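Local coordinates for protein cyclase (Uncultured organism, PDB 5IBZ) that belongs to the putative cyclase family, may have arylformamidase activity, as its family is generally assigned, and binds acetylphosphate in its pocket, at residues B[17-22]-B[273-278]; B[21-26]-B[125-130]; B[53-58]-B[286-291]; B[156-161]-B[297-302]; B[202-207]-B[225-230]. All blocks are in the same frame, centred on the assembly; numbering follows the deposited sequence.

In the fold
Interactions 1 and 2 share Gly21 and Lys22 and touch, with centres about 7 Å apart: the N-terminal loop docks on the end of helix 266-275 and then on the loop 125-130. On the opposite side of the chain's centre from them lies interaction 3, its centre about 13 Å from that of interaction 4, where Leu288 packs on Phe300. Interactions 3, 4 and 5 all reach the nine-stranded mixed sheet; strands 158-163 and 199-203 are neighbours in it. The acetylphosphate pocket is lined by Arg69, Asp115, His119, Ile250, His268 and Glu281. The Met226 side chain of interaction 5 is about 7 Å from a bound acetylphosphate, the Arg273 side chain of interaction 1 about 13 Å.

Interaction 1 of 5, residues B[17-22]-B[273-278]; sequences LNNWGK and RDLGVY
Asp274 O takes the backbone N-H of Asn19 in a nearly straight bond, N to O 2.8 Å. Its neighbours in the chain are used likewise: Arg273 O, close to the indole plane, receives Trp20 NE1 at 2.8 Å, and Asn19 ND2 comes to a lone pair of Leu275 O at 2.9 Å, the oxygen lying in the plane of the Asn19 carboxamide. Three successive carbonyls at the end of the helix thus find donors in the N-terminal loop. Asn18 OD1 accepts from Trp20 N, an Asx turn that shapes the loop where the indole leaves it, while its ND2 is bonded to His14 O. The six-membered part of the indole then reaches the Arg273 guanidinium, CZ2 lying 3.6 Å above its plane and over its centre, the two planes 52° apart. Arg273 is also tied to Asp274 by the NH1 to OD1 salt bridge, 2.9 Å long. A water joins Leu17 O to Asp274 OD2, which is also bonded to Asn270. Leu17 CG packs on Leu275 CD2 at 4.1 Å. The loop 17-22 so covers the C-terminal end of helix 266-275, where Gly276 leaves helical geometry, while Leu17 and Leu275 both rest against His238 of helix 233-239.

Interaction 2 of 5, residues B[21-26]-B[125-130]; sequences GKWGDD and SLYNGV
The Asn128 carboxamide grips the turn Gly21-Gly24 with both of its ends. OD1 accepts the backbone N-H of Gly21 at 3.0 Å, the donor tilted 30° from the carbonyl plane, while ND2 gives a straighter bond to Gly24 O, also 3.0 Å, in the plane of both groups. Gly21 and Gly24 are the first and last residues of a type I turn, closed by Gly24 N to Gly21 O, so one side chain holds both ends of it. Next to the amide, the Tyr127 hydroxyl meets the rim of the Trp23 indole, OH to CE3 3.3 Å and near the indole plane; the two side chains cross at about a right angle. The Tyr127 ring carries Asn128 CB over the centre of one face. Further out, a water accepts from Trp23 N and donates to Gly24 O and to Tyr127 OH, the hydroxyl being bonded also to Asp27 OD2. Just after Asn128, Gly129 and Val130 both face Leu126 in a G1 beta bulge. Gly24 O therefore receives both an amide N-H and a water, and Asn128 ND2 divides its protons between Gly24 O and Asp27 O. The two direct bonds of Asn128 to the turn join neutral groups, one carboxamide supplying both a donor and an acceptor, while carboxylates stand around them: Asp27 at the Tyr127 hydroxyl, and Asp25, whose OD1 lies across a water from Asn128 OD1.

Interaction 3 of 5, residues B[53-58]-B[286-291]; sequences FSLAIP and EELAKD
The Phe53 ring has the backbone of helix 286-295 over one face: Leu288 CA stands 4.3 Å above its plane, offset toward the rim. The far end of the ring runs up to Asp291, whose CG lies 3.3 Å from Phe53 CZ; ring and carboxylate planes are 44° apart, and the two side chains cross at about a right angle. At its CD2 corner the Phe53 ring touches Leu288 CD1 at 3.9 Å. Phe53 CG is anti to the carbonyl carbon (chi1 -58°), which starts the ring toward the helix. No hydrogen bond joins the two segments, so the contact depends on packing. Leu288 is shared, since its CB also meets Leu55 CD2 at 3.9 Å; Phe53 and Leu55 thus both lean on this one leucine of the helix. The Asp291 carboxylate does not rely on the ring for its partners: OD2 forms a salt bridge with Lys323 and OD1 another with Lys51. The two lysines are likely to favour the charged form, although Asp295 brings a like charge close to OD2. Strand 52-54, an outermost strand of the mixed sheet within this chain, pairs through Phe53 with Ala321 of strand 320-322, and Leu288 packs on Ala321 as well. The helix so packs over strands from 52-54 in to 158-163, with Ala289 reaching Leu161 and Asp163 of the latter, while Ser54 touches Thr153 of the second subunit.

Interaction 4 of 5, residues B[156-161]-B[297-302]; sequences LGRGVL and RYEFFL
The Phe300 ring lies over Gly159, whose carbonyl O stands 3.6 Å above the ring plane and over its centre, with Gly159 CA making an off-centre CH-pi contact on it. Phe300 CG sits between the backbone N and the carbonyl carbon (chi1 46°), which sends the ring back across the neighbouring strand. Gly159, having no side chain, lets the ring lie close over its backbone. Leu161 CB meets Phe300 CE2 at 4.1 Å, and the Leu161 and Tyr298 side chains cross obliquely, CD2 to CD2 3.9 Å. On the sheet face that carries Val160 and Glu299, these two side chains run side by side and point the same way, Val160 CG2 to Glu299 CG 3.8 Å in the conformer described. That CG also lies over one face of the Arg158 guanidinium, but the charged ends have other partners, Arg158 NH2 with Asp198 and Glu299 OE2 with the backbone N of Lys193. The antiparallel backbones are joined by five hydrogen bonds, among them Leu302 N to Gly157 O at 2.8 Å and Gly159 N to Phe300 O at 2.8 Å. Here strand 299-303 pairs with strand 158-163 inside the mixed sheet, flanked by 320-322 and 199-203. Helix 286-295 packs against Leu161, Tyr298 and Phe300, helix 37-44 touches Leu156, Arg158 and Phe301, and Phe301 meets its counterpart Phe301 of the second subunit.

Interaction 5 of 5, residues B[202-207]-B[225-230]; sequences IRTGLV and PMTGIG
Segments 202-207 and 225-230 run almost opposite ways, their touching parts 171° apart, and the nearest CA atoms, those of Thr204 and Gly228, are 6.9 Å from each other, so side chains and not backbone bonds bridge them. Ile202 CD1 reaches Ile229 CG2 at 3.7 Å, the two side chains crossing at about a right angle. In the middle, Thr204 and Thr227 slide past each other in opposite directions, with Thr227 CG2 3.9 Å from Thr204 CB and 4.0 Å from its OG1. Thr227 OG1 is anti to its backbone N (chi1 -177°) and bonds to Tyr176 O, leaving the methyl to face Thr204. Further along, Leu206 CD2 lies 4.0 Å from CB of Met226, a selenomethionine whose CG and SE follow at nearly the same distance; here too the side chains cross at about a right angle. Leu206 is positioned by an ST turn, in which its backbone N donates to Thr204 OG1 at 3.1 Å. Thr204 and Thr227 both pack on Ile178, and Asp248 accepts from Thr204 N. The contact joins the end of sheet strand 199-203 to strand 228-229, which pairs in parallel with 177-178, and the Met226 side chain is about 7 Å from a bound acetylphosphate. The chemistry is that of aliphatic carbons in a buried setting: no hydrogen bond crosses, and both threonine hydroxyls are bonded on their own sides.

Interaction 1 of 5, residues B[17-22]-B[273-278]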
# COMPACT_ATOMS: atom_id res chain seq x y z
N LEU B 17 -29.03 13.57 26.32
CA LEU B 17 -27.59 13.61 26.55
C LEU B 17 -26.76 13.84 25.30
O LEU B 17 -26.33 12.89 24.63
CB LEU B 17 -27.14 12.30 27.22
CG LEU B 17 -25.72 12.26 27.77
CD1 LEU B 17 -25.58 13.19 28.96
CD2 LEU B 17 -25.40 10.84 28.17
N ASN B 18 -26.51 15.10 24.99
CA ASN B 18 -25.66 15.42 23.85
C ASN B 18 -25.01 16.78 24.02
O ASN B 18 -25.46 17.60 24.85
CB ASN B 18 -26.45 15.37 22.54
CG ASN B 18 -27.38 16.54 22.38
OD1 ASN B 18 -26.95 17.64 22.04
ND2 ASN B 18 -28.67 16.32 22.64
N ASN B 19 -23.94 17.00 23.27
CA ASN B 19 -23.27 18.28 23.23
C ASN B 19 -23.48 19.05 21.93
O ASN B 19 -22.73 19.98 21.63
CB ASN B 19 -21.77 18.10 23.46
CG ASN B 19 -21.44 17.74 24.88
OD1 ASN B 19 -22.08 18.22 25.82
ND2 ASN B 19 -20.41 16.89 25.05
N TRP B 20 -24.50 18.71 21.15
CA TRP B 20 -24.76 19.44 19.92
C TRP B 20 -25.06 20.90 20.25
O TRP B 20 -25.85 21.18 21.15
CB TRP B 20 -25.91 18.83 19.14
CG TRP B 20 -25.63 17.46 18.57
CD1 TRP B 20 -24.69 16.55 19.00
CD2 TRP B 20 -26.29 16.87 17.46
NE1 TRP B 20 -24.76 15.41 18.22
CE2 TRP B 20 -25.73 15.59 17.26
CE3 TRP B 20 -27.31 17.29 16.61
CZ2 TRP B 20 -26.16 14.74 16.24
CZ3 TRP B 20 -27.74 16.44 15.60
CH2 TRP B 20 -27.17 15.19 15.42
N GLY B 21 -24.41 21.81 19.53
CA GLY B 21 -24.56 23.22 19.76
C GLY B 21 -23.78 23.81 20.94
O GLY B 21 -23.74 25.04 21.08
N LYS B 22 -23.20 22.98 21.79
CA LYS B 22 -22.48 23.48 22.97
C LYS B 22 -21.39 24.47 22.59
O LYS B 22 -21.14 25.45 23.31
CB LYS B 22 -21.85 22.32 23.77
CG LYS B 22 -21.03 22.77 24.98
CD LYS B 22 -20.68 21.61 25.90
CE LYS B 22 -21.81 21.33 26.88
NZ LYS B 22 -21.53 20.12 27.73
N ARG B 273 -20.93 10.49 18.26
CA ARG B 273 -22.01 11.32 17.73
C ARG B 273 -22.64 12.26 18.74
O ARG B 273 -22.80 13.44 18.46
CB ARG B 273 -23.10 10.44 17.13
CG ARG B 273 -24.31 11.22 16.65
CD ARG B 273 -25.41 10.29 16.31
NE ARG B 273 -26.52 10.93 15.64
CZ ARG B 273 -27.61 11.41 16.23
NH1 ARG B 273 -27.73 11.39 17.55
NH2 ARG B 273 -28.58 11.94 15.48
N ASP B 274 -23.05 11.74 19.90
CA ASP B 274 -23.84 12.57 20.79
C ASP B 274 -22.96 13.55 21.58
O ASP B 274 -23.31 14.73 21.69
CB ASP B 274 -24.65 11.68 21.74
CG ASP B 274 -25.68 10.82 21.01
OD1 ASP B 274 -26.19 11.26 19.98
OD2 ASP B 274 -25.97 9.70 21.48
N LEU B 275 -21.84 13.09 22.14
CA LEU B 275 -20.98 13.96 22.96
C LEU B 275 -19.82 14.63 22.21
O LEU B 275 -19.26 15.63 22.69
CB LEU B 275 -20.39 13.15 24.13
CG LEU B 275 -21.37 12.47 25.08
CD1 LEU B 275 -20.60 11.90 26.28
CD2 LEU B 275 -22.46 13.41 25.53
N GLY B 276 -19.44 14.08 21.06
CA GLY B 276 -18.27 14.57 20.37
C GLY B 276 -16.98 14.30 21.15
O GLY B 276 -16.02 15.07 21.09
N VAL B 277 -16.96 13.19 21.88
CA VAL B 277 -15.80 12.75 22.66
C VAL B 277 -14.99 11.73 21.85
O VAL B 277 -15.55 10.79 21.31
CB VAL B 277 -16.27 12.18 24.00
CG1 VAL B 277 -15.14 11.45 24.74
CG2 VAL B 277 -16.83 13.30 24.89
N TYR B 278 -13.68 11.93 21.77
CA TYR B 278 -12.80 11.10 20.98
C TYR B 278 -12.51 9.78 21.68
O TYR B 278 -12.51 9.69 22.91
CB TYR B 278 -11.49 11.86 20.68
CG TYR B 278 -11.77 13.08 19.83
CD1 TYR B 278 -12.23 14.25 20.42
CD2 TYR B 278 -11.63 13.05 18.46
CE1 TYR B 278 -12.54 15.36 19.65
CE2 TYR B 278 -11.92 14.15 17.69
CZ TYR B 278 -12.40 15.31 18.28
OH TYR B 278 -12.70 16.43 17.51
O HOH W 1 -25.75 10.01 24.63

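Interaction 2 of 5, residues B[21-26]-B[125-130]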
# COMPACT_ATOMS: atom_id res chain seq x y z
N GLY B 21 -24.41 21.81 19.53
CA GLY B 21 -24.56 23.22 19.76
C GLY B 21 -23.78 23.81 20.94
O GLY B 21 -23.74 25.04 21.08
N LYS B 22 -23.20 22.98 21.79
CA LYS B 22 -22.48 23.48 22.97
C LYS B 22 -21.39 24.47 22.59
O LYS B 22 -21.14 25.45 23.31
CB LYS B 22 -21.85 22.32 23.77
CG LYS B 22 -21.03 22.77 24.98
CD LYS B 22 -20.68 21.61 25.90
CE LYS B 22 -21.81 21.33 26.88
NZ LYS B 22 -21.53 20.12 27.73
N TRP B 23 -20.74 24.18 21.48
CA TRP B 23 -19.65 25.01 20.97
C TRP B 23 -20.02 25.64 19.64
O TRP B 23 -19.15 25.99 18.83
CB TRP B 23 -18.37 24.17 20.84
CG TRP B 23 -17.98 23.52 22.13
CD1 TRP B 23 -17.39 24.11 23.21
CD2 TRP B 23 -18.12 22.13 22.47
NE1 TRP B 23 -17.17 23.20 24.20
CE2 TRP B 23 -17.61 21.97 23.78
CE3 TRP B 23 -18.64 21.01 21.80
CZ2 TRP B 23 -17.58 20.73 24.42
CZ3 TRP B 23 -18.63 19.80 22.45
CH2 TRP B 23 -18.10 19.67 23.74
N GLY B 24 -21.33 25.80 19.42
CA GLY B 24 -21.85 26.42 18.22
C GLY B 24 -22.33 25.37 17.24
O GLY B 24 -21.82 24.27 17.22
N ASP B 25 -23.30 25.72 16.40
CA ASP B 25 -23.84 24.75 15.47
C ASP B 25 -22.95 24.53 14.23
O ASP B 25 -23.24 23.67 13.42
CB ASP B 25 -25.26 25.15 15.08
CG ASP B 25 -26.25 24.97 16.25
OD1 ASP B 25 -26.21 23.90 16.91
OD2 ASP B 25 -27.05 25.88 16.52
N ASP B 26 -21.84 25.26 14.14
CA ASP B 26 -20.88 24.99 13.06
C ASP B 26 -19.59 24.36 13.57
O ASP B 26 -18.67 24.06 12.79
CB ASP B 26 -20.55 26.27 12.27
CG ASP B 26 -21.67 26.68 11.32
OD1 ASP B 26 -22.40 25.79 10.84
OD2 ASP B 26 -21.81 27.89 11.04
N SER B 125 -26.94 11.08 10.72
CA SER B 125 -26.21 12.26 11.15
C SER B 125 -25.09 11.91 12.11
O SER B 125 -25.22 11.02 12.94
CB SER B 125 -27.13 13.28 11.84
OG SER B 125 -28.17 13.72 10.98
N LEU B 126 -24.00 12.66 11.97
CA LEU B 126 -22.85 12.57 12.86
C LEU B 126 -22.92 13.68 13.91
O LEU B 126 -23.90 14.44 13.96
CB LEU B 126 -21.55 12.65 12.06
CG LEU B 126 -21.15 11.43 11.23
CD1 LEU B 126 -21.91 11.34 9.92
CD2 LEU B 126 -19.68 11.49 10.98
N TYR B 127 -21.89 13.78 14.75
CA TYR B 127 -21.80 14.85 15.74
C TYR B 127 -22.22 16.22 15.16
O TYR B 127 -21.86 16.59 14.06
CB TYR B 127 -20.36 14.94 16.31
CG TYR B 127 -20.15 16.25 17.04
CD1 TYR B 127 -20.79 16.50 18.25
CD2 TYR B 127 -19.38 17.25 16.50
CE1 TYR B 127 -20.65 17.73 18.89
CE2 TYR B 127 -19.23 18.47 17.13
CZ TYR B 127 -19.87 18.71 18.31
OH TYR B 127 -19.74 19.94 18.91
N ASN B 128 -23.02 16.94 15.94
CA ASN B 128 -23.47 18.30 15.63
C ASN B 128 -24.28 18.41 14.36
O ASN B 128 -24.40 19.49 13.76
CB ASN B 128 -22.28 19.27 15.55
CG ASN B 128 -22.60 20.62 16.17
OD1 ASN B 128 -23.59 20.79 16.87
ND2 ASN B 128 -21.76 21.60 15.88
N GLY B 129 -24.88 17.31 13.96
CA GLY B 129 -25.80 17.32 12.84
C GLY B 129 -25.15 17.21 11.47
O GLY B 129 -25.82 17.41 10.43
N VAL B 130 -23.87 16.89 11.45
CA VAL B 130 -23.15 16.74 10.19
C VAL B 130 -23.76 15.57 9.42
O VAL B 130 -23.94 14.49 9.96
CB VAL B 130 -21.66 16.51 10.43
CG1 VAL B 130 -20.95 16.06 9.15
CG2 VAL B 130 -21.02 17.77 10.97
O HOH W 2 -21.31 22.33 19.31
O HOH W 3 -22.86 21.16 12.25
O HOH W 4 -26.03 21.70 15.72

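Interaction 3 of 5, residues B[53-58]-B[286-291]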
# COMPACT_ATOMS: atom_id res chain seq x y z
N PHE B 53 7.00 8.18 29.11
CA PHE B 53 6.52 6.86 28.73
C PHE B 53 5.79 6.91 27.40
O PHE B 53 4.88 7.71 27.23
CB PHE B 53 5.57 6.30 29.80
CG PHE B 53 6.21 6.21 31.15
CD1 PHE B 53 6.92 5.10 31.50
CD2 PHE B 53 6.16 7.27 32.03
CE1 PHE B 53 7.53 5.01 32.73
CE2 PHE B 53 6.78 7.17 33.27
CZ PHE B 53 7.46 6.05 33.59
N SER B 54 6.21 6.09 26.44
CA SER B 54 5.44 5.90 25.22
C SER B 54 4.29 4.95 25.47
O SER B 54 4.51 3.85 25.97
CB SER B 54 6.31 5.33 24.11
OG SER B 54 5.51 4.83 23.07
N LEU B 55 3.09 5.36 25.08
CA LEU B 55 1.90 4.54 25.29
C LEU B 55 1.46 3.88 23.99
O LEU B 55 0.29 3.55 23.82
CB LEU B 55 0.76 5.38 25.89
CG LEU B 55 1.18 6.28 27.05
CD1 LEU B 55 -0.04 7.02 27.59
CD2 LEU B 55 1.82 5.49 28.17
N ALA B 56 2.40 3.69 23.07
CA ALA B 56 2.11 3.02 21.81
C ALA B 56 2.56 1.57 21.78
O ALA B 56 3.57 1.20 22.39
CB ALA B 56 2.78 3.77 20.66
N ILE B 57 1.83 0.77 21.03
CA ILE B 57 2.35 -0.54 20.60
C ILE B 57 3.22 -0.34 19.36
O ILE B 57 3.10 0.67 18.65
CB ILE B 57 1.24 -1.55 20.31
CG1 ILE B 57 0.30 -1.10 19.18
CG2 ILE B 57 0.46 -1.86 21.56
CD1 ILE B 57 -0.45 -2.27 18.52
N PRO B 58 4.09 -1.30 19.09
CA PRO B 58 4.88 -1.16 17.86
C PRO B 58 4.02 -1.25 16.62
O PRO B 58 3.12 -2.11 16.55
CB PRO B 58 5.88 -2.33 17.93
CG PRO B 58 5.30 -3.28 18.91
CD PRO B 58 4.48 -2.47 19.88
N GLU B 286 1.10 -0.69 30.30
CA GLU B 286 1.71 -1.51 31.34
C GLU B 286 2.82 -0.80 32.11
O GLU B 286 2.89 -0.88 33.34
CB GLU B 286 2.26 -2.82 30.75
CG GLU B 286 2.63 -3.81 31.87
CD GLU B 286 3.09 -5.18 31.38
OE1 GLU B 286 2.65 -5.62 30.31
OE2 GLU B 286 3.88 -5.82 32.10
N GLU B 287 3.72 -0.13 31.40
CA GLU B 287 4.86 0.51 32.09
C GLU B 287 4.46 1.80 32.79
O GLU B 287 4.96 2.10 33.88
CB GLU B 287 6.01 0.77 31.12
CG GLU B 287 6.89 -0.46 30.92
CD GLU B 287 6.12 -1.67 30.40
OE1 GLU B 287 5.91 -2.63 31.18
OE2 GLU B 287 5.72 -1.66 29.21
N LEU B 288 3.59 2.58 32.16
CA LEU B 288 3.05 3.76 32.81
C LEU B 288 2.36 3.39 34.11
O LEU B 288 2.55 4.05 35.14
CB LEU B 288 2.07 4.50 31.90
CG LEU B 288 1.36 5.71 32.54
CD1 LEU B 288 2.33 6.84 32.88
CD2 LEU B 288 0.25 6.21 31.65
N ALA B 289 1.56 2.33 34.08
CA ALA B 289 0.80 1.96 35.26
C ALA B 289 1.72 1.49 36.39
O ALA B 289 1.49 1.80 37.57
CB ALA B 289 -0.22 0.89 34.93
N LYS B 290 2.78 0.76 36.06
CA LYS B 290 3.76 0.36 37.07
C LYS B 290 4.40 1.59 37.71
O LYS B 290 4.58 1.64 38.93
CB LYS B 290 4.83 -0.54 36.47
CG LYS B 290 5.76 -1.19 37.49
CD LYS B 290 6.69 -2.16 36.78
CE LYS B 290 7.71 -2.77 37.73
NZ LYS B 290 7.11 -3.18 39.02
N ASP B 291 4.73 2.58 36.89
CA ASP B 291 5.37 3.78 37.40
C ASP B 291 4.41 4.54 38.32
O ASP B 291 4.81 5.01 39.37
CB ASP B 291 5.85 4.67 36.25
CG ASP B 291 6.54 5.93 36.75
OD1 ASP B 291 7.70 5.82 37.17
OD2 ASP B 291 5.91 7.02 36.73

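Interaction 4 of 5, residues B[156-161]-B[297-302]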
# COMPACT_ATOMS: atom_id res chain seq x y z
N LEU B 156 -3.06 17.49 23.50
CA LEU B 156 -1.87 17.78 24.24
C LEU B 156 -2.33 18.60 25.44
O LEU B 156 -2.80 19.74 25.29
CB LEU B 156 -0.87 18.50 23.33
CG LEU B 156 0.46 18.88 23.95
CD1 LEU B 156 1.57 18.79 22.91
CD2 LEU B 156 0.36 20.28 24.53
N GLY B 157 -2.26 18.00 26.63
CA GLY B 157 -2.89 18.56 27.81
C GLY B 157 -2.77 17.58 28.94
O GLY B 157 -1.79 16.83 29.02
N ARG B 158 -3.75 17.60 29.85
CA ARG B 158 -3.66 16.76 31.04
C ARG B 158 -4.22 15.37 30.75
O ARG B 158 -5.29 15.24 30.14
CB ARG B 158 -4.39 17.41 32.21
CG ARG B 158 -3.69 17.20 33.56
CD ARG B 158 -4.37 17.97 34.66
NE ARG B 158 -5.52 17.21 35.07
CZ ARG B 158 -5.76 16.80 36.31
NH1 ARG B 158 -4.97 17.14 37.32
NH2 ARG B 158 -6.83 16.06 36.55
N GLY B 159 -3.48 14.34 31.15
CA GLY B 159 -3.97 12.98 31.06
C GLY B 159 -4.05 12.40 32.46
O GLY B 159 -3.29 12.79 33.35
N VAL B 160 -4.99 11.48 32.65
CA VAL B 160 -5.15 10.78 33.90
C VAL B 160 -5.32 9.29 33.61
O VAL B 160 -6.20 8.89 32.83
CB VAL B 160 -6.37 11.29 34.69
CG1 VAL B 160 -6.50 10.53 36.04
CG2 VAL B 160 -6.25 12.79 34.91
N LEU B 161 -4.45 8.48 34.22
CA LEU B 161 -4.57 7.02 34.18
C LEU B 161 -5.51 6.54 35.25
O LEU B 161 -5.38 6.90 36.41
CB LEU B 161 -3.21 6.35 34.38
CG LEU B 161 -3.23 4.83 34.52
CD1 LEU B 161 -3.60 4.17 33.21
CD2 LEU B 161 -1.86 4.33 35.01
N ARG B 297 1.44 9.06 41.47
CA ARG B 297 0.94 10.14 40.62
C ARG B 297 0.32 9.58 39.38
O ARG B 297 1.02 9.00 38.56
CB ARG B 297 2.06 11.08 40.24
CG ARG B 297 2.73 11.78 41.41
CD ARG B 297 3.82 12.71 40.91
NE ARG B 297 3.30 13.72 40.00
CZ ARG B 297 3.97 14.24 38.97
NH1 ARG B 297 5.21 13.86 38.69
NH2 ARG B 297 3.37 15.16 38.23
N TYR B 298 -0.99 9.74 39.23
CA TYR B 298 -1.72 9.22 38.07
C TYR B 298 -2.14 10.31 37.08
O TYR B 298 -2.76 10.02 36.05
CB TYR B 298 -2.94 8.46 38.56
CG TYR B 298 -2.60 7.14 39.21
CD1 TYR B 298 -2.22 7.07 40.54
CD2 TYR B 298 -2.65 5.98 38.47
CE1 TYR B 298 -1.91 5.83 41.11
CE2 TYR B 298 -2.35 4.77 39.03
CZ TYR B 298 -1.96 4.70 40.32
OH TYR B 298 -1.66 3.45 40.82
N GLU B 299 -1.81 11.56 37.41
CA GLU B 299 -2.09 12.70 36.54
C GLU B 299 -0.79 13.19 35.94
O GLU B 299 0.23 13.31 36.63
CB GLU B 299 -2.76 13.84 37.31
CG GLU B 299 -4.07 13.46 37.98
CD GLU B 299 -3.97 13.39 39.50
OE1 GLU B 299 -2.84 13.37 40.02
OE2 GLU B 299 -5.03 13.36 40.17
N PHE B 300 -0.81 13.46 34.63
CA PHE B 300 0.43 13.80 33.94
C PHE B 300 0.16 14.67 32.73
O PHE B 300 -0.99 14.93 32.37
CB PHE B 300 1.15 12.52 33.50
CG PHE B 300 0.22 11.52 32.85
CD1 PHE B 300 -0.08 11.61 31.51
CD2 PHE B 300 -0.37 10.53 33.60
CE1 PHE B 300 -0.94 10.71 30.93
CE2 PHE B 300 -1.23 9.63 33.03
CZ PHE B 300 -1.52 9.72 31.69
N PHE B 301 1.24 15.15 32.12
CA PHE B 301 1.14 15.85 30.85
C PHE B 301 1.14 14.79 29.75
O PHE B 301 1.96 13.88 29.76
CB PHE B 301 2.29 16.85 30.68
CG PHE B 301 2.25 17.64 29.40
CD1 PHE B 301 2.83 17.15 28.23
CD2 PHE B 301 1.66 18.88 29.37
CE1 PHE B 301 2.82 17.90 27.06
CE2 PHE B 301 1.62 19.64 28.20
CZ PHE B 301 2.21 19.14 27.05
N LEU B 302 0.18 14.90 28.84
CA LEU B 302 0.02 13.94 27.75
C LEU B 302 0.20 14.63 26.41
O LEU B 302 -0.51 15.60 26.13
CB LEU B 302 -1.35 13.30 27.82
CG LEU B 302 -1.66 12.26 26.74
CD1 LEU B 302 -0.68 11.11 26.79
CD2 LEU B 302 -3.06 11.75 26.93

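Interaction 5 of 5, residues B[202-207]-B[225-230]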
# COMPACT_ATOMS: atom_id res chain seq x y z
N ILE B 202 -7.52 4.45 30.24
CA ILE B 202 -8.03 3.32 31.03
C ILE B 202 -7.22 2.06 30.80
O ILE B 202 -7.14 1.57 29.65
CB ILE B 202 -9.50 3.02 30.68
CG1 ILE B 202 -10.33 4.30 30.82
CG2 ILE B 202 -10.07 1.91 31.58
CD1 ILE B 202 -11.76 4.15 30.33
N ARG B 203 -6.63 1.52 31.87
CA ARG B 203 -5.95 0.23 31.78
C ARG B 203 -6.90 -0.93 32.08
O ARG B 203 -7.37 -1.08 33.24
CB ARG B 203 -4.74 0.17 32.72
CG ARG B 203 -4.05 -1.20 32.66
CD ARG B 203 -2.62 -1.16 33.21
NE ARG B 203 -2.00 -2.49 33.18
CZ ARG B 203 -1.85 -3.30 34.23
NH1 ARG B 203 -2.30 -2.96 35.43
NH2 ARG B 203 -1.27 -4.46 34.06
N THR B 204 -7.15 -1.71 31.03
CA THR B 204 -7.94 -2.94 31.05
C THR B 204 -7.09 -4.21 31.01
O THR B 204 -7.59 -5.32 31.28
CB THR B 204 -8.88 -3.05 29.84
OG1 THR B 204 -8.13 -3.45 28.68
CG2 THR B 204 -9.62 -1.77 29.58
N GLY B 205 -5.84 -4.05 30.61
CA GLY B 205 -4.90 -5.15 30.52
C GLY B 205 -5.00 -5.97 29.24
O GLY B 205 -4.17 -6.85 29.00
N LEU B 206 -6.02 -5.72 28.41
CA LEU B 206 -6.32 -6.68 27.35
C LEU B 206 -5.15 -6.85 26.36
O LEU B 206 -4.79 -7.99 26.02
CB LEU B 206 -7.60 -6.27 26.61
CG LEU B 206 -8.05 -7.27 25.53
CD1 LEU B 206 -8.44 -8.60 26.15
CD2 LEU B 206 -9.20 -6.73 24.66
N VAL B 207 -4.54 -5.75 25.93
CA VAL B 207 -3.47 -5.83 24.94
C VAL B 207 -2.23 -6.56 25.51
O VAL B 207 -1.40 -7.09 24.75
CB VAL B 207 -3.08 -4.42 24.41
CG1 VAL B 207 -2.44 -3.60 25.50
CG2 VAL B 207 -2.18 -4.52 23.21
N PRO B 225 -15.77 -12.53 23.83
CA PRO B 225 -16.02 -11.23 24.45
C PRO B 225 -14.74 -10.53 24.91
O PRO B 225 -13.78 -11.21 25.25
CB PRO B 225 -16.88 -11.56 25.67
CG PRO B 225 -17.45 -12.87 25.39
CD PRO B 225 -16.44 -13.61 24.56
N MSE B 226 -14.77 -9.21 24.90
CA MSE B 226 -13.60 -8.41 25.28
C MSE B 226 -13.98 -7.35 26.31
O MSE B 226 -14.96 -6.63 26.12
CB MSE B 226 -12.98 -7.77 24.04
CG MSE B 226 -12.35 -8.78 23.11
SE MSE B 226 -11.60 -7.93 21.52
CE MSE B 226 -13.27 -7.49 20.70
N THR B 227 -13.21 -7.27 27.39
CA THR B 227 -13.46 -6.30 28.45
C THR B 227 -13.42 -4.86 27.94
O THR B 227 -12.63 -4.51 27.06
CB THR B 227 -12.44 -6.46 29.61
OG1 THR B 227 -12.76 -5.55 30.67
CG2 THR B 227 -11.02 -6.20 29.15
N GLY B 228 -14.28 -4.01 28.49
CA GLY B 228 -14.22 -2.59 28.16
C GLY B 228 -15.31 -1.84 28.92
O GLY B 228 -16.01 -2.43 29.75
N ILE B 229 -15.44 -0.55 28.64
CA ILE B 229 -16.43 0.26 29.36
C ILE B 229 -17.85 -0.02 28.88
O ILE B 229 -18.11 -0.38 27.73
CB ILE B 229 -16.12 1.78 29.27
CG1 ILE B 229 -16.12 2.30 27.83
CG2 ILE B 229 -14.81 2.05 29.99
CD1 ILE B 229 -16.01 3.83 27.71
N GLY B 230 -18.78 0.11 29.83
CA GLY B 230 -20.19 -0.11 29.57
C GLY B 230 -21.00 1.17 29.43
O GLY B 230 -20.48 2.27 29.55